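Local coordinates for isochorismatase family protein (Enterococcus faecalis, PDB 2A67) that is of uncharacterised function but probably acts as a hydrolase of the isochorismatase type, at residues Ile119-Pro133 / His153-Leu165. Residues are numbered along the deposited sequence; the frame is centred on the assembly and turned at random.
Sequences IRMAHGLGYTCLMTP and HEAIWAGRFLTFL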
# COMPACT_ATOMS: atom_id res chain seq x y z
N ILE D 119 -0.98 -4.14 5.11
CA ILE D 119 -2.37 -3.64 5.39
C ILE D 119 -3.14 -3.48 4.07
O ILE D 119 -4.20 -4.06 3.91
CB ILE D 119 -2.33 -2.32 6.16
CG1 ILE D 119 -1.92 -2.59 7.62
CG2 ILE D 119 -3.74 -1.58 6.11
CD1 ILE D 119 -1.58 -1.27 8.36
N ARG D 120 -2.55 -2.78 3.10
CA ARG D 120 -3.14 -2.59 1.75
C ARG D 120 -3.31 -3.91 1.05
O ARG D 120 -4.37 -4.16 0.47
CB ARG D 120 -2.32 -1.62 0.89
CG ARG D 120 -2.17 -0.26 1.60
CD ARG D 120 -1.95 0.87 0.64
NE ARG D 120 -1.24 1.97 1.33
CZ ARG D 120 -1.43 3.27 1.10
NH1 ARG D 120 -2.33 3.70 0.19
NH2 ARG D 120 -0.71 4.17 1.78
N MSE D 121 -2.32 -4.78 1.16
CA MSE D 121 -2.45 -6.14 0.60
C MSE D 121 -3.57 -6.99 1.28
O MSE D 121 -4.35 -7.63 0.60
CB MSE D 121 -1.08 -6.86 0.66
CG MSE D 121 -1.06 -8.16 -0.07
SE MSE D 121 -1.07 -8.00 -2.08
CE MSE D 121 -0.57 -6.52 -2.24
N ALA D 122 -3.54 -7.07 2.60
CA ALA D 122 -4.46 -7.88 3.33
C ALA D 122 -5.87 -7.36 3.01
O ALA D 122 -6.73 -8.16 2.75
CB ALA D 122 -4.19 -7.74 4.81
N HIS D 123 -6.09 -6.05 3.01
CA HIS D 123 -7.44 -5.51 2.71
C HIS D 123 -7.82 -5.96 1.27
O HIS D 123 -8.96 -6.41 0.94
CB HIS D 123 -7.42 -3.98 2.76
CG HIS D 123 -8.68 -3.38 2.20
ND1 HIS D 123 -8.88 -3.16 0.84
CD2 HIS D 123 -9.86 -3.09 2.81
CE1 HIS D 123 -10.11 -2.68 0.66
NE2 HIS D 123 -10.73 -2.65 1.84
N GLY D 124 -6.83 -5.85 0.38
CA GLY D 124 -7.11 -6.10 -1.02
C GLY D 124 -7.41 -7.55 -1.33
O GLY D 124 -8.09 -7.84 -2.31
N LEU D 125 -6.86 -8.47 -0.54
CA LEU D 125 -7.13 -9.90 -0.63
C LEU D 125 -8.46 -10.30 0.03
O LEU D 125 -8.94 -11.41 -0.17
CB LEU D 125 -5.99 -10.71 0.02
CG LEU D 125 -4.66 -10.54 -0.75
CD1 LEU D 125 -3.53 -11.13 0.09
CD2 LEU D 125 -4.78 -11.18 -2.14
N GLY D 126 -9.05 -9.41 0.81
CA GLY D 126 -10.42 -9.67 1.31
C GLY D 126 -10.41 -9.90 2.82
O GLY D 126 -11.45 -10.29 3.39
N TYR D 127 -9.29 -9.65 3.50
CA TYR D 127 -9.28 -9.80 4.98
C TYR D 127 -9.83 -8.57 5.61
O TYR D 127 -9.69 -7.45 5.06
CB TYR D 127 -7.89 -10.08 5.62
CG TYR D 127 -7.28 -11.36 5.13
CD1 TYR D 127 -7.61 -12.59 5.72
CD2 TYR D 127 -6.37 -11.36 4.04
CE1 TYR D 127 -7.09 -13.78 5.24
CE2 TYR D 127 -5.77 -12.57 3.57
CZ TYR D 127 -6.15 -13.76 4.18
OH TYR D 127 -5.64 -14.98 3.77
N THR D 128 -10.48 -8.78 6.77
CA THR D 128 -10.93 -7.69 7.63
C THR D 128 -9.78 -7.23 8.53
O THR D 128 -9.24 -8.03 9.28
CB THR D 128 -12.23 -8.14 8.45
OG1 THR D 128 -13.24 -8.49 7.49
CG2 THR D 128 -12.70 -7.02 9.40
N CYS D 129 -9.37 -5.97 8.42
CA CYS D 129 -8.17 -5.54 9.15
C CYS D 129 -8.54 -4.65 10.31
O CYS D 129 -9.50 -3.84 10.20
CB CYS D 129 -7.18 -4.84 8.21
SG CYS D 129 -6.67 -6.00 6.92
N LEU D 130 -7.79 -4.82 11.41
CA LEU D 130 -7.94 -4.09 12.68
C LEU D 130 -6.57 -3.62 13.14
O LEU D 130 -5.59 -4.20 12.78
CB LEU D 130 -8.49 -5.02 13.76
CG LEU D 130 -9.83 -5.73 13.42
CD1 LEU D 130 -10.09 -6.75 14.50
CD2 LEU D 130 -11.00 -4.76 13.22
N MSE D 131 -6.52 -2.58 13.96
CA MSE D 131 -5.28 -2.15 14.55
C MSE D 131 -5.49 -1.53 15.94
O MSE D 131 -6.39 -0.73 16.14
CB MSE D 131 -4.65 -1.09 13.67
CG MSE D 131 -3.31 -0.64 14.18
SE MSE D 131 -2.32 0.38 12.79
CE MSE D 131 -1.27 -1.08 11.99
N THR D 132 -4.63 -1.86 16.89
CA THR D 132 -4.61 -1.17 18.18
C THR D 132 -3.81 0.11 17.95
O THR D 132 -2.69 0.06 17.40
CB THR D 132 -3.99 -2.08 19.28
OG1 THR D 132 -4.89 -3.17 19.53
CG2 THR D 132 -3.72 -1.34 20.60
N PRO D 133 -4.35 1.25 18.37
CA PRO D 133 -3.59 2.49 18.29
C PRO D 133 -2.19 2.37 18.91
O PRO D 133 -2.00 1.62 19.86
CB PRO D 133 -4.46 3.46 19.12
CG PRO D 133 -5.85 2.97 18.84
CD PRO D 133 -5.68 1.48 18.97
N HIS D 153 0.36 7.92 7.73
CA HIS D 153 -0.06 6.61 7.25
C HIS D 153 -1.25 6.08 8.05
O HIS D 153 -2.18 5.50 7.50
CB HIS D 153 1.11 5.62 7.30
CG HIS D 153 2.03 5.74 6.12
ND1 HIS D 153 3.03 6.68 6.05
CD2 HIS D 153 2.02 5.11 4.93
CE1 HIS D 153 3.61 6.63 4.86
NE2 HIS D 153 3.00 5.69 4.16
N GLU D 154 -1.23 6.28 9.36
CA GLU D 154 -2.35 5.86 10.21
C GLU D 154 -3.63 6.56 9.82
O GLU D 154 -4.70 5.97 9.84
CB GLU D 154 -1.97 6.03 11.70
CG GLU D 154 -0.97 4.97 12.11
CD GLU D 154 -0.69 4.86 13.63
OE1 GLU D 154 -1.26 5.67 14.36
OE2 GLU D 154 0.17 4.01 14.06
N ALA D 155 -3.53 7.83 9.41
CA ALA D 155 -4.73 8.53 8.92
C ALA D 155 -5.24 7.96 7.59
O ALA D 155 -6.45 7.92 7.34
CB ALA D 155 -4.48 10.04 8.78
N ILE D 156 -4.32 7.53 6.73
CA ILE D 156 -4.76 6.85 5.49
C ILE D 156 -5.46 5.50 5.80
O ILE D 156 -6.47 5.17 5.19
CB ILE D 156 -3.56 6.55 4.58
CG1 ILE D 156 -2.89 7.85 4.09
CG2 ILE D 156 -4.02 5.68 3.37
CD1 ILE D 156 -1.55 7.56 3.39
N TRP D 157 -4.92 4.73 6.72
CA TRP D 157 -5.47 3.41 7.00
C TRP D 157 -6.86 3.47 7.68
O TRP D 157 -7.71 2.65 7.38
CB TRP D 157 -4.55 2.64 7.92
CG TRP D 157 -3.08 2.53 7.42
CD1 TRP D 157 -2.60 2.56 6.11
CD2 TRP D 157 -1.97 2.30 8.25
NE1 TRP D 157 -1.21 2.42 6.12
CE2 TRP D 157 -0.81 2.21 7.41
CE3 TRP D 157 -1.82 2.17 9.65
CZ2 TRP D 157 0.49 2.03 7.93
CZ3 TRP D 157 -0.53 1.97 10.17
CH2 TRP D 157 0.64 1.89 9.27
N ALA D 158 -7.07 4.44 8.55
CA ALA D 158 -8.31 4.49 9.37
C ALA D 158 -9.51 4.52 8.46
O ALA D 158 -9.64 5.42 7.61
CB ALA D 158 -8.30 5.71 10.26
N GLY D 159 -10.36 3.51 8.58
CA GLY D 159 -11.62 3.53 7.84
C GLY D 159 -11.48 2.97 6.43
O GLY D 159 -12.28 2.13 5.99
N ARG D 160 -10.42 3.33 5.70
CA ARG D 160 -10.37 2.78 4.35
C ARG D 160 -9.77 1.40 4.23
O ARG D 160 -10.24 0.59 3.40
CB ARG D 160 -9.84 3.80 3.37
CG ARG D 160 -8.46 4.06 3.50
CD ARG D 160 -7.90 4.58 2.19
NE ARG D 160 -8.56 5.79 1.70
CZ ARG D 160 -8.73 6.94 2.34
NH1 ARG D 160 -8.34 7.15 3.60
NH2 ARG D 160 -9.32 7.91 1.66
N PHE D 161 -8.82 1.06 5.09
CA PHE D 161 -8.27 -0.28 5.04
C PHE D 161 -8.56 -1.09 6.30
O PHE D 161 -8.50 -2.34 6.26
CB PHE D 161 -6.73 -0.30 4.83
CG PHE D 161 -6.28 0.34 3.52
CD1 PHE D 161 -6.49 -0.30 2.31
CD2 PHE D 161 -5.64 1.56 3.52
CE1 PHE D 161 -6.10 0.32 1.11
CE2 PHE D 161 -5.24 2.18 2.32
CZ PHE D 161 -5.50 1.57 1.11
N LEU D 162 -8.73 -0.40 7.43
CA LEU D 162 -8.82 -1.08 8.74
C LEU D 162 -9.64 -0.23 9.72
O LEU D 162 -9.97 0.91 9.44
CB LEU D 162 -7.41 -1.45 9.30
CG LEU D 162 -6.36 -0.32 9.52
CD1 LEU D 162 -6.77 0.59 10.72
CD2 LEU D 162 -5.00 -0.97 9.82
N THR D 163 -10.01 -0.83 10.84
CA THR D 163 -10.64 -0.10 11.92
C THR D 163 -9.66 -0.04 13.06
O THR D 163 -9.17 -1.08 13.47
CB THR D 163 -11.90 -0.90 12.43
OG1 THR D 163 -12.79 -1.18 11.34
CG2 THR D 163 -12.67 -0.08 13.53
N PHE D 164 -9.47 1.16 13.64
CA PHE D 164 -8.72 1.26 14.88
C PHE D 164 -9.57 0.82 16.03
O PHE D 164 -10.71 1.22 16.12
CB PHE D 164 -8.21 2.67 15.11
CG PHE D 164 -6.91 2.93 14.35
CD1 PHE D 164 -5.70 2.62 14.93
CD2 PHE D 164 -6.95 3.44 13.06
CE1 PHE D 164 -4.46 2.78 14.18
CE2 PHE D 164 -5.75 3.66 12.32
CZ PHE D 164 -4.53 3.34 12.91
N LEU D 165 -8.99 -0.03 16.87
CA LEU D 165 -9.68 -0.57 18.01
C LEU D 165 -9.78 0.44 19.16
O LEU D 165 -8.93 1.33 19.29
CB LEU D 165 -8.95 -1.84 18.45
CG LEU D 165 -9.05 -2.97 17.41
CD1 LEU D 165 -8.26 -4.17 17.89
CD2 LEU D 165 -10.49 -3.37 17.08
O HOH W 1 -10.57 -4.11 6.58
O HOH W 2 -12.07 -3.32 9.91
O HOH W 3 -0.86 2.08 15.50
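Strands 128-137 and 163-164 pair in parallel at one edge of the central sheet, with Leu130 opposite Thr163 and Met131 opposite Phe164, while Ile119, Arg120 and His123 of the preceding helix pack against Trp157, Phe161 and Leu162. Three backbone bonds zip the strands: Thr163 N to Cys129 O (3.1 Å), Met131 N to Thr163 O, and Leu165 N to Met131 O, the last nearly straight at 171°. Ahead of the first bridge one water links Cys129 N to Phe161 O; a second joins Cys129 O, which already accepts Thr163 N, to Thr163 OG1.

On the sheet face that carries Met131 and Phe164, apolar groups interlock. Met131 CG stands opposite the backbone N (chi1 -177°), and the chain then bends at the selenium, which lies 3.5 Å from both Trp157 CZ3 and Phe164 CE1; both Met-aromatic approaches are oblique. On the same side of the indole Ile119 CD1 sits over the six-membered ring, 3.5 Å from its centroid, in a CH-pi contact that also brings CD1 against Leu162 CD2, while His153 O lies over the other face. Leu162 CB in turn rests 3.6 Å from Cys129 CB.

Phe161 packs against helix 111-125. Arg120 CG lies over its face, 4.0 Å from the ring centroid, while its edge turns to the face of His123 in a T-shaped pair with planes at 83°. Beyond these carbons Arg120 NE forms salt bridges with Asp116 of its own chain and Asp116 of the second subunit; Trp157 NE1 also bonds to Asp116 of its own chain, tying this packing to the dimer interface.

Strand 128-137, helix 146-157 and strand 163-164 form a beta-alpha-beta crossover, which adds the edge strand to the parallel sheet of the three-layer alpha/beta/alpha isochorismatase-like fold.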